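Local coordinates for protein fiber KNOB domain (Avirulent turkey hemorrhagic enteritis virus, PDB 4D63) that forms the trimeric head of the turkey adenovirus 3 fibre and binds sialic acid, probably serving in attachment to host cells, at residues 149-154 against 180-185; 64-69 against 79-84; 111-116 against 159-164. All coordinates share one frame; numbering follows the deposited sequence.

Contact 1 (149-154 against 180-185). With SIA (N-acetyl-alpha-neuraminic acid), chain B.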
loop_
_atom_site.group_PDB
_atom_site.type_symbol
_atom_site.label_atom_id
_atom_site.label_comp_id
_atom_site.label_asym_id
_atom_site.label_seq_id
_atom_site.Cartn_x
_atom_site.Cartn_y
_atom_site.Cartn_z
ATOM N N VAL A 149 -7.790 0.084 4.462
ATOM C CA VAL A 149 -9.089 -0.371 3.981
ATOM C C VAL A 149 -9.060 -1.838 3.541
ATOM O O VAL A 149 -8.106 -2.299 2.921
ATOM C CB VAL A 149 -9.556 0.507 2.818
ATOM C CG1 VAL A 149 -10.962 0.113 2.374
ATOM C CG2 VAL A 149 -9.522 1.975 3.231
ATOM N N ARG A 150 -10.132 -2.544 3.841
ATOM C CA ARG A 150 -10.328 -3.920 3.410
ATOM C C ARG A 150 -11.764 -4.141 2.978
ATOM O O ARG A 150 -12.697 -3.479 3.487
ATOM C CB ARG A 150 -10.178 -4.863 4.596
ATOM C CG ARG A 150 -8.801 -5.286 4.959
ATOM C CD ARG A 150 -8.929 -6.504 5.853
ATOM N NE ARG A 150 -9.256 -7.672 5.045
ATOM C CZ ARG A 150 -10.061 -8.668 5.409
ATOM N NH1 ARG A 150 -10.643 -8.683 6.590
ATOM N NH2 ARG A 150 -10.292 -9.666 4.563
ATOM N N LEU A 151 -11.964 -5.166 2.159
ATOM C CA LEU A 151 -13.310 -5.676 1.935
ATOM C C LEU A 151 -13.374 -7.007 2.639
ATOM O O LEU A 151 -12.411 -7.799 2.591
ATOM C CB LEU A 151 -13.571 -5.867 0.445
ATOM C CG LEU A 151 -13.408 -4.668 -0.488
ATOM C CD1 LEU A 151 -13.576 -5.114 -1.944
ATOM C CD2 LEU A 151 -14.407 -3.554 -0.190
ATOM N N THR A 152 -14.462 -7.216 3.354
ATOM C CA THR A 152 -14.714 -8.456 4.087
ATOM C C THR A 152 -16.196 -8.834 3.833
ATOM O O THR A 152 -16.985 -8.030 3.310
ATOM C CB THR A 152 -14.381 -8.301 5.570
ATOM O OG1 THR A 152 -14.292 -9.578 6.197
ATOM C CG2 THR A 152 -15.425 -7.474 6.340
ATOM N N VAL A 153 -16.545 -10.066 4.160
ATOM C CA VAL A 153 -17.908 -10.570 3.989
ATOM C C VAL A 153 -18.479 -11.008 5.360
ATOM O O VAL A 153 -17.817 -11.705 6.143
ATOM C CB VAL A 153 -17.926 -11.737 2.994
ATOM C CG1 VAL A 153 -19.344 -12.298 2.840
ATOM C CG2 VAL A 153 -17.372 -11.279 1.646
ATOM N N LYS A 154 -19.697 -10.563 5.655
ATOM C CA LYS A 154 -20.387 -10.978 6.882
ATOM C C LYS A 154 -21.895 -11.228 6.630
ATOM O O LYS A 154 -22.589 -10.381 6.066
ATOM C CB LYS A 154 -20.219 -9.933 7.976
ATOM C CG LYS A 154 -20.855 -10.292 9.319
ATOM C CD LYS A 154 -20.379 -11.627 9.854
ATOM C CE LYS A 154 -20.929 -11.846 11.245
ATOM N NZ LYS A 154 -20.155 -12.859 12.008
ATOM N N MET A 180 -8.102 3.358 -5.227
ATOM C CA MET A 180 -8.039 2.065 -4.556
ATOM C C MET A 180 -8.101 0.936 -5.557
ATOM O O MET A 180 -9.033 0.858 -6.334
ATOM C CB MET A 180 -9.230 1.887 -3.607
ATOM C CG MET A 180 -9.187 2.856 -2.417
ATOM S SD MET A 180 -10.346 2.439 -1.099
ATOM C CE MET A 180 -11.882 2.473 -2.024
ATOM N N LEU A 181 -7.147 0.025 -5.477
ATOM C CA LEU A 181 -7.238 -1.240 -6.199
ATOM C C LEU A 181 -6.832 -2.386 -5.261
ATOM O O LEU A 181 -5.818 -2.314 -4.584
ATOM C CB LEU A 181 -6.350 -1.218 -7.455
ATOM C CG LEU A 181 -6.250 -2.552 -8.224
ATOM C CD1 LEU A 181 -6.068 -2.251 -9.707
ATOM C CD2 LEU A 181 -5.114 -3.434 -7.695
ATOM N N PHE A 182 -7.656 -3.425 -5.228
ATOM C CA PHE A 182 -7.419 -4.577 -4.419
ATOM C C PHE A 182 -7.088 -5.736 -5.322
ATOM O O PHE A 182 -7.855 -6.034 -6.249
ATOM C CB PHE A 182 -8.682 -4.940 -3.609
ATOM C CG PHE A 182 -9.157 -3.851 -2.677
ATOM C CD1 PHE A 182 -9.950 -2.822 -3.136
ATOM C CD2 PHE A 182 -8.798 -3.864 -1.328
ATOM C CE1 PHE A 182 -10.382 -1.838 -2.266
ATOM C CE2 PHE A 182 -9.228 -2.892 -0.479
ATOM C CZ PHE A 182 -10.011 -1.873 -0.947
ATOM N N THR A 183 -5.988 -6.410 -5.030
ATOM C CA THR A 183 -5.710 -7.726 -5.592
ATOM C C THR A 183 -6.145 -8.781 -4.543
ATOM O O THR A 183 -5.673 -8.749 -3.417
ATOM C CB THR A 183 -4.230 -7.909 -5.927
ATOM O OG1 THR A 183 -3.821 -6.932 -6.907
ATOM C CG2 THR A 183 -3.988 -9.352 -6.453
ATOM N N CYS A 184 -7.063 -9.682 -4.917
ATOM C CA CYS A 184 -7.661 -10.636 -3.993
ATOM C C CYS A 184 -7.436 -12.088 -4.436
ATOM O O CYS A 184 -7.461 -12.381 -5.638
ATOM C CB CYS A 184 -9.145 -10.379 -3.908
ATOM S SG CYS A 184 -9.548 -8.666 -3.587
ATOM N N LEU A 185 -7.222 -12.977 -3.469
ATOM C CA LEU A 185 -7.207 -14.420 -3.714
ATOM C C LEU A 185 -8.554 -15.035 -3.365
ATOM O O LEU A 185 -9.061 -14.860 -2.259
ATOM C CB LEU A 185 -6.123 -15.124 -2.900
ATOM C CG LEU A 185 -4.698 -14.861 -3.381
ATOM C CD1 LEU A 185 -3.739 -15.803 -2.674
ATOM C CD2 LEU A 185 -4.585 -15.026 -4.886
HETATM C C1 SIA B . -20.212 -15.166 7.081
HETATM C C2 SIA B . -19.073 -16.178 7.133
HETATM C C3 SIA B . -18.158 -16.060 5.898
HETATM C C4 SIA B . -17.204 -14.861 5.978
HETATM C C5 SIA B . -16.413 -14.967 7.272
HETATM C C6 SIA B . -17.405 -14.936 8.446
HETATM C C7 SIA B . -16.756 -15.070 9.824
HETATM C C8 SIA B . -17.767 -15.387 10.943
HETATM C C9 SIA B . -17.485 -16.722 11.643
HETATM C C10 SIA B . -14.099 -14.175 7.483
HETATM C C11 SIA B . -13.115 -13.035 7.338
HETATM N N5 SIA B . -15.394 -13.925 7.281
HETATM O O1A SIA B . -20.456 -14.603 5.988
HETATM O O1B SIA B . -20.888 -14.938 8.117
HETATM O O2 SIA B . -19.642 -17.504 7.236
HETATM O O4 SIA B . -16.285 -14.796 4.863
HETATM O O6 SIA B . -18.282 -16.056 8.319
HETATM O O7 SIA B . -15.765 -16.111 9.736
HETATM O O8 SIA B . -17.779 -14.376 11.957
HETATM O O9 SIA B . -18.643 -17.131 12.384
HETATM O O10 SIA B . -13.708 -15.283 7.766
#
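Strand 149-154 passes over strand 181-185 at an angle of 47°, with the axes of the two short segments 9.2 Å apart at their closest, so Val149, Leu151, Met180 and Phe182 meet through side chains across a layer of packing. Phe182 carries most of it. Its CG lies anti to the carbonyl carbon (chi1 -60°), which sends the ring out toward the other strand, and CZ arrives 4.0 Å from Val149 CG1. The side chains of Val149 and Phe182 cross at about a right angle. The ring turns its edge to the backbone as well: Val149 O lies in the ring plane, 3.6 Å from Phe182 CE2. Leu151 sits instead over one face of the ring, its CG 4.4 Å from Phe182 CZ. Met180, unbranched and apolar as suits a buried place, closes the other end with SD 4.2 Å from Val149 CG1. This is face-to-face packing between the layers of the beta-sandwich of the fibre head, with Ile129 and Val131 adding to the apolar layer. The far end of strand 149-154 serves the sialic acid pocket. Lys154, its chain bent at chi2 (55°), donates a hydrogen bond from NZ to SIA O8 (2.8 Å), and the same NZ is hydrogen-bonded to Met87 O of the second subunit. Val153 O accepts a weak bond from SIA N5 at 3.5 Å. Glu125 binds the N-H of Val153 and the hydroxyl of Thr152, forms a salt bridge with Arg150 NH2 and hydrogen-bonds the sugar itself, while Arg150 NE is hydrogen-bonded to Ser126 O.

Contact 2 (64-69 against 79-84)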
loop_
_atom_site.group_PDB
_atom_site.type_symbol
_atom_site.label_atom_id
_atom_site.label_comp_id
_atom_site.label_asym_id
_atom_site.label_seq_id
_atom_site.Cartn_x
_atom_site.Cartn_y
_atom_site.Cartn_z
ATOM N N VAL A 64 -23.699 5.094 -4.725
ATOM C CA VAL A 64 -23.201 4.073 -5.632
ATOM C C VAL A 64 -21.676 4.220 -5.686
ATOM O O VAL A 64 -21.167 5.313 -5.982
ATOM C CB VAL A 64 -23.793 4.298 -7.045
ATOM C CG1 VAL A 64 -23.211 3.336 -8.070
ATOM C CG2 VAL A 64 -25.318 4.194 -6.998
ATOM N N LEU A 65 -20.971 3.114 -5.412
ATOM C CA LEU A 65 -19.518 3.053 -5.558
ATOM C C LEU A 65 -19.204 2.169 -6.729
ATOM O O LEU A 65 -19.329 0.938 -6.657
ATOM C CB LEU A 65 -18.832 2.496 -4.303
ATOM C CG LEU A 65 -19.251 3.102 -2.975
ATOM C CD1 LEU A 65 -18.496 2.404 -1.860
ATOM C CD2 LEU A 65 -19.034 4.614 -2.919
ATOM N N ARG A 66 -18.753 2.794 -7.803
ATOM C CA ARG A 66 -18.489 2.078 -9.009
ATOM C C ARG A 66 -17.054 1.547 -9.045
ATOM O O ARG A 66 -16.120 2.173 -8.531
ATOM C CB ARG A 66 -18.798 2.981 -10.211
ATOM C CG ARG A 66 -20.299 3.229 -10.353
ATOM C CD ARG A 66 -20.616 4.413 -11.238
ATOM N NE ARG A 66 -19.807 4.441 -12.466
ATOM C CZ ARG A 66 -18.776 5.265 -12.721
ATOM N NH1 ARG A 66 -18.359 6.177 -11.836
ATOM N NH2 ARG A 66 -18.144 5.175 -13.896
ATOM N N TYR A 67 -16.913 0.386 -9.675
ATOM C CA TYR A 67 -15.625 -0.227 -9.878
ATOM C C TYR A 67 -15.556 -0.991 -11.197
ATOM O O TYR A 67 -16.583 -1.313 -11.769
ATOM C CB TYR A 67 -15.351 -1.175 -8.714
ATOM C CG TYR A 67 -16.318 -2.310 -8.562
ATOM C CD1 TYR A 67 -16.225 -3.454 -9.378
ATOM C CD2 TYR A 67 -17.307 -2.274 -7.599
ATOM C CE1 TYR A 67 -17.108 -4.514 -9.232
ATOM C CE2 TYR A 67 -18.185 -3.337 -7.446
ATOM C CZ TYR A 67 -18.081 -4.448 -8.268
ATOM O OH TYR A 67 -18.932 -5.514 -8.103
ATOM N N LYS A 68 -14.339 -1.270 -11.647
ATOM C CA LYS A 68 -14.063 -2.240 -12.722
ATOM C C LYS A 68 -13.276 -3.383 -12.114
ATOM O O LYS A 68 -12.452 -3.147 -11.231
ATOM C CB LYS A 68 -13.172 -1.635 -13.792
ATOM C CG LYS A 68 -13.815 -0.629 -14.716
ATOM C CD LYS A 68 -12.735 -0.009 -15.615
ATOM C CE LYS A 68 -13.312 0.619 -16.880
ATOM N NZ LYS A 68 -14.482 1.506 -16.640
ATOM N N PHE A 69 -13.462 -4.601 -12.624
ATOM C CA PHE A 69 -12.692 -5.755 -12.176
ATOM C C PHE A 69 -12.290 -6.731 -13.287
ATOM O O PHE A 69 -12.804 -6.689 -14.413
ATOM C CB PHE A 69 -13.446 -6.543 -11.091
ATOM C CG PHE A 69 -14.623 -7.333 -11.605
ATOM C CD1 PHE A 69 -15.867 -6.728 -11.776
ATOM C CD2 PHE A 69 -14.494 -8.684 -11.919
ATOM C CE1 PHE A 69 -16.954 -7.445 -12.257
ATOM C CE2 PHE A 69 -15.578 -9.405 -12.413
ATOM C CZ PHE A 69 -16.812 -8.783 -12.576
ATOM N N GLN A 79 -10.742 -2.408 -8.982
ATOM C CA GLN A 79 -10.433 -1.020 -8.805
ATOM C C GLN A 79 -11.686 -0.183 -8.676
ATOM O O GLN A 79 -12.562 -0.274 -9.523
ATOM C CB GLN A 79 -9.620 -0.498 -9.982
ATOM C CG GLN A 79 -9.004 0.870 -9.727
ATOM C CD GLN A 79 -8.253 1.417 -10.922
ATOM O OE1 GLN A 79 -7.422 0.759 -11.501
ATOM N NE2 GLN A 79 -8.523 2.649 -11.260
ATOM N N PHE A 80 -11.736 0.676 -7.645
ATOM C CA PHE A 80 -12.787 1.687 -7.529
ATOM C C PHE A 80 -12.470 2.837 -8.456
ATOM O O PHE A 80 -11.344 3.334 -8.461
ATOM C CB PHE A 80 -12.945 2.151 -6.084
ATOM C CG PHE A 80 -13.540 1.108 -5.189
ATOM C CD1 PHE A 80 -12.793 -0.019 -4.812
ATOM C CD2 PHE A 80 -14.836 1.229 -4.726
ATOM C CE1 PHE A 80 -13.333 -1.000 -3.990
ATOM C CE2 PHE A 80 -15.392 0.233 -3.927
ATOM C CZ PHE A 80 -14.641 -0.870 -3.551
ATOM N N ILE A 81 -13.471 3.266 -9.237
ATOM C CA ILE A 81 -13.260 4.201 -10.344
ATOM C C ILE A 81 -13.946 5.575 -10.239
ATOM O O ILE A 81 -13.761 6.405 -11.131
ATOM C CB ILE A 81 -13.621 3.573 -11.732
ATOM C CG1 ILE A 81 -15.139 3.315 -11.834
ATOM C CG2 ILE A 81 -12.797 2.308 -11.981
ATOM C CD1 ILE A 81 -15.616 2.853 -13.190
ATOM N N ASP A 82 -14.715 5.833 -9.186
ATOM C CA ASP A 82 -15.347 7.154 -9.017
ATOM C C ASP A 82 -14.372 8.326 -8.796
ATOM O O ASP A 82 -14.715 9.467 -9.100
ATOM C CB ASP A 82 -16.346 7.119 -7.856
ATOM C CG ASP A 82 -17.578 6.274 -8.176
ATOM O OD1 ASP A 82 -18.051 6.371 -9.330
ATOM O OD2 ASP A 82 -18.053 5.508 -7.291
ATOM N N ASN A 83 -13.178 8.064 -8.266
ATOM C CA ASN A 83 -12.304 9.160 -7.841
ATOM C C ASN A 83 -10.915 9.063 -8.459
ATOM O O ASN A 83 -9.912 9.308 -7.790
ATOM C CB ASN A 83 -12.179 9.190 -6.313
ATOM C CG ASN A 83 -11.400 7.994 -5.775
ATOM O OD1 ASN A 83 -11.433 6.907 -6.367
ATOM N ND2 ASN A 83 -10.680 8.189 -4.670
ATOM N N ILE A 84 -10.852 8.755 -9.748
ATOM C CA ILE A 84 -9.573 8.807 -10.434
ATOM C C ILE A 84 -9.132 10.286 -10.575
ATOM O O ILE A 84 -9.804 11.087 -11.209
ATOM C CB ILE A 84 -9.599 8.015 -11.771
ATOM C CG1 ILE A 84 -9.990 6.554 -11.493
ATOM C CG2 ILE A 84 -8.229 8.067 -12.451
ATOM C CD1 ILE A 84 -10.305 5.775 -12.739
HETATM O O HOH W 1 -20.845 6.511 -8.512
HETATM O O HOH W 2 -15.574 4.218 -6.994
#
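Arg66 and Asp82 meet at the outer side of this contact, while the tight part runs through the backbones of Lys68 and Gln79. These two form an antiparallel hydrogen-bonded pair: Lys68 N donates to Gln79 O and Gln79 N to Lys68 O, each at 2.9 Å. Next to them Tyr67 and Phe80 are a non-hydrogen-bonded pair, with CA atoms only 4.2 Å apart. On their face of the sheet the Phe80 ring turns an edge to Leu65, CE2 lying 4.1 Å from Leu65 CB, and Ile98 packs against both residues; large apolar side chains suit this buried side. One water lies at the edge of the Phe80 ring, in its plane, where it donates to Arg66 O and accepts from Asp82 N. The two strands, 64-71 and 75-80, make a beta hairpin within the head domain; the second ends at Phe80, yet Ile81 N still donates to Arg66 O, nearly straight at 173°. Beyond it, side chains and solvent take over. Asp82 is short enough to turn its carboxylate back on the neighbouring strand: OD2 accepts the N-H of Arg66 at 2.8 Å from above the carboxylate plane, while OD1 forms a salt bridge to Arg66 NH1, whose hydrogen bond is poorly directed and weak. The bend of the Arg66 chain at chi3 (44°) brings the guanidinium round to that oxygen, and its plane stands 42° from the carboxylate. Ile81 covers one guanidinium face, CD1 being 3.5 Å from Arg66 NH2. Near this exposed arginine, another water donates to Val64 O and Asp82 OD1. Lys68 crosses Ile81 at about a right angle, CG meeting Ile81 CG2, and sends its ammonium to Asn54 OD1 on strand 53-59.

Contact 3 (111-116 against 159-164)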
loop_
_atom_site.group_PDB
_atom_site.type_symbol
_atom_site.label_atom_id
_atom_site.label_comp_id
_atom_site.label_asym_id
_atom_site.label_seq_id
_atom_site.Cartn_x
_atom_site.Cartn_y
_atom_site.Cartn_z
ATOM N N ASN A 111 -12.861 1.674 18.348
ATOM C CA ASN A 111 -11.438 1.642 17.941
ATOM C C ASN A 111 -11.113 2.265 16.554
ATOM O O ASN A 111 -10.319 1.715 15.781
ATOM C CB ASN A 111 -10.892 0.193 18.016
ATOM C CG ASN A 111 -10.729 -0.301 19.450
ATOM O OD1 ASN A 111 -11.618 -0.960 20.005
ATOM N ND2 ASN A 111 -9.594 0.028 20.063
ATOM N N ASN A 112 -11.715 3.411 16.251
ATOM C CA ASN A 112 -11.514 4.075 14.967
ATOM C C ASN A 112 -11.620 3.101 13.773
ATOM O O ASN A 112 -10.779 3.073 12.856
ATOM C CB ASN A 112 -10.183 4.846 14.986
ATOM C CG ASN A 112 -10.244 6.085 15.886
ATOM O OD1 ASN A 112 -9.669 6.089 16.977
ATOM N ND2 ASN A 112 -10.959 7.143 15.428
ATOM N N THR A 113 -12.673 2.291 13.827
ATOM C CA THR A 113 -13.011 1.342 12.794
ATOM C C THR A 113 -14.399 1.688 12.292
ATOM O O THR A 113 -15.360 1.647 13.066
ATOM C CB THR A 113 -12.924 -0.083 13.346
ATOM O OG1 THR A 113 -11.584 -0.289 13.769
ATOM C CG2 THR A 113 -13.288 -1.136 12.289
ATOM N N TYR A 114 -14.474 2.103 11.019
ATOM C CA TYR A 114 -15.730 2.507 10.398
ATOM C C TYR A 114 -16.134 1.458 9.372
ATOM O O TYR A 114 -15.415 1.179 8.415
ATOM C CB TYR A 114 -15.601 3.921 9.794
ATOM C CG TYR A 114 -15.208 4.919 10.877
ATOM C CD1 TYR A 114 -13.881 5.038 11.288
ATOM C CD2 TYR A 114 -16.168 5.683 11.543
ATOM C CE1 TYR A 114 -13.514 5.915 12.294
ATOM C CE2 TYR A 114 -15.804 6.561 12.559
ATOM C CZ TYR A 114 -14.479 6.661 12.942
ATOM O OH TYR A 114 -14.100 7.525 13.962
ATOM N N ILE A 115 -17.295 0.869 9.603
ATOM C CA ILE A 115 -17.787 -0.236 8.822
ATOM C C ILE A 115 -18.925 0.227 7.934
ATOM O O ILE A 115 -19.945 0.740 8.423
ATOM C CB ILE A 115 -18.280 -1.375 9.739
ATOM C CG1 ILE A 115 -17.152 -1.801 10.692
ATOM C CG2 ILE A 115 -18.782 -2.540 8.898
ATOM C CD1 ILE A 115 -17.478 -2.991 11.576
ATOM N N VAL A 116 -18.731 0.019 6.634
ATOM C CA VAL A 116 -19.645 0.451 5.600
ATOM C C VAL A 116 -20.322 -0.778 4.987
ATOM O O VAL A 116 -19.740 -1.408 4.117
ATOM C CB VAL A 116 -18.894 1.222 4.487
ATOM C CG1 VAL A 116 -19.863 1.673 3.390
ATOM C CG2 VAL A 116 -18.156 2.427 5.067
ATOM N N HIS A 159 -18.764 -5.821 3.199
ATOM C CA HIS A 159 -18.559 -4.644 3.979
ATOM C C HIS A 159 -17.171 -4.093 3.703
ATOM O O HIS A 159 -16.222 -4.851 3.600
ATOM C CB HIS A 159 -18.625 -4.999 5.441
ATOM C CG HIS A 159 -19.969 -5.461 5.903
ATOM N ND1 HIS A 159 -20.498 -6.682 5.559
ATOM C CD2 HIS A 159 -20.857 -4.894 6.747
ATOM C CE1 HIS A 159 -21.669 -6.836 6.144
ATOM N NE2 HIS A 159 -21.912 -5.762 6.870
ATOM N N MET A 160 -17.070 -2.769 3.655
ATOM C CA MET A 160 -15.786 -2.063 3.581
ATOM C C MET A 160 -15.377 -1.651 4.983
ATOM O O MET A 160 -16.133 -1.017 5.692
ATOM C CB MET A 160 -15.892 -0.810 2.695
ATOM C CG MET A 160 -14.561 -0.116 2.477
ATOM S SD MET A 160 -14.748 1.301 1.401
ATOM C CE MET A 160 -14.992 0.432 -0.139
ATOM N N ILE A 161 -14.177 -2.049 5.375
ATOM C CA ILE A 161 -13.637 -1.754 6.694
ATOM C C ILE A 161 -12.628 -0.625 6.516
ATOM O O ILE A 161 -11.658 -0.749 5.760
ATOM C CB ILE A 161 -12.924 -2.972 7.311
ATOM C CG1 ILE A 161 -13.799 -4.242 7.214
ATOM C CG2 ILE A 161 -12.527 -2.658 8.755
ATOM C CD1 ILE A 161 -15.069 -4.179 8.040
ATOM N N ILE A 162 -12.860 0.479 7.198
ATOM C CA ILE A 162 -11.962 1.623 7.123
ATOM C C ILE A 162 -11.426 1.943 8.513
ATOM O O ILE A 162 -12.181 2.341 9.386
ATOM C CB ILE A 162 -12.692 2.883 6.602
ATOM C CG1 ILE A 162 -13.304 2.635 5.220
ATOM C CG2 ILE A 162 -11.756 4.094 6.592
ATOM C CD1 ILE A 162 -14.259 3.718 4.804
ATOM N N GLN A 163 -10.120 1.835 8.696
ATOM C CA GLN A 163 -9.518 2.140 9.960
ATOM C C GLN A 163 -8.635 3.320 9.820
ATOM O O GLN A 163 -7.858 3.453 8.836
ATOM C CB GLN A 163 -8.748 0.958 10.451
ATOM C CG GLN A 163 -9.657 -0.235 10.582
ATOM C CD GLN A 163 -8.953 -1.475 11.030
ATOM O OE1 GLN A 163 -8.195 -2.090 10.276
ATOM N NE2 GLN A 163 -9.228 -1.882 12.257
ATOM N N CYS A 164 -8.778 4.220 10.784
ATOM C CA CYS A 164 -7.896 5.380 10.865
ATOM C C CYS A 164 -7.459 5.699 12.307
ATOM O O CYS A 164 -7.581 4.860 13.177
ATOM C CB CYS A 164 -8.572 6.555 10.214
ATOM S SG CYS A 164 -10.131 6.968 10.961
#
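Tyr114 and Cys164 meet through contrasting first torsions: CG of Tyr114 is anti to the carbonyl carbon (chi1 -58°), whereas SG of Cys164 stands between its own backbone N and carbonyl carbon (chi1 59°), and together these turn ring and sulfur toward each other so that CE1 meets SG. Both lie at the end of an antiparallel pairing of strands 113-120 and 157-163, neighbours in the main sheet of the fibre head. Tyr114 with Ile162 and Val116 with Met160 are hydrogen-bonded pairs, each joined by two N-H to O bonds; the one from Tyr114 N to Ile162 O is 2.8 Å long. Between them Ile115 faces Ile161 without such bonds, their side chains lying parallel and pointing the same way. Ile115 CG2 also approaches His159 CD2 at 3.8 Å, while ND1 of the imidazole donates to Asn157 O. Beta-branched residues suit these extended positions, where their branches fill the space between strands. Ile161 reaches both neighbours on its face, with CD1 4.1 Å from Ile115 CG1 and CG2 3.9 Å from Thr113 CG2. Tyr93 of the second subunit packs on Thr113 and Ile161, so this face helps to build the trimer interface. On the opposite face Val116 touches Met160 through their CB atoms, and its CG2 is 4.1 Å from Ile162 CD1; Leu133 adds to that buried layer. Where the strand gives out, Asn112 adopts a left-handed backbone conformation, and its carbonyl still accepts the N-H of Cys164, in the carbonyl plane. Ile162 O lies at the edge of the Tyr114 ring, in its plane, and the sulfur makes a Cys sulfur-aromatic contact oblique to that ring, Cys164 SG lying 3.8 Å from CE1.

The three contacts share one antiparallel sheet whose strands fold over a common core. Contact 2 closes before the other two open, whereas contacts 1 and 3 alternate along the chain, their segments running 111-116, 149-154, 159-164, 180-185. Centres of contacts 1 and 2 are about 13 Å apart, as are those of 1 and 3; contacts 2 and 3 are about 19 Å apart, on opposite sides of the chain's centre. Strand 181-185 pairs with strand 75-80, so contact 1 bridges the two regions, and Phe80 and Met160 touch across the core. Contacts 1 and 3 face the second subunit, contacts 1 and 2 the third, tying the sialic acid pocket to trimer assembly.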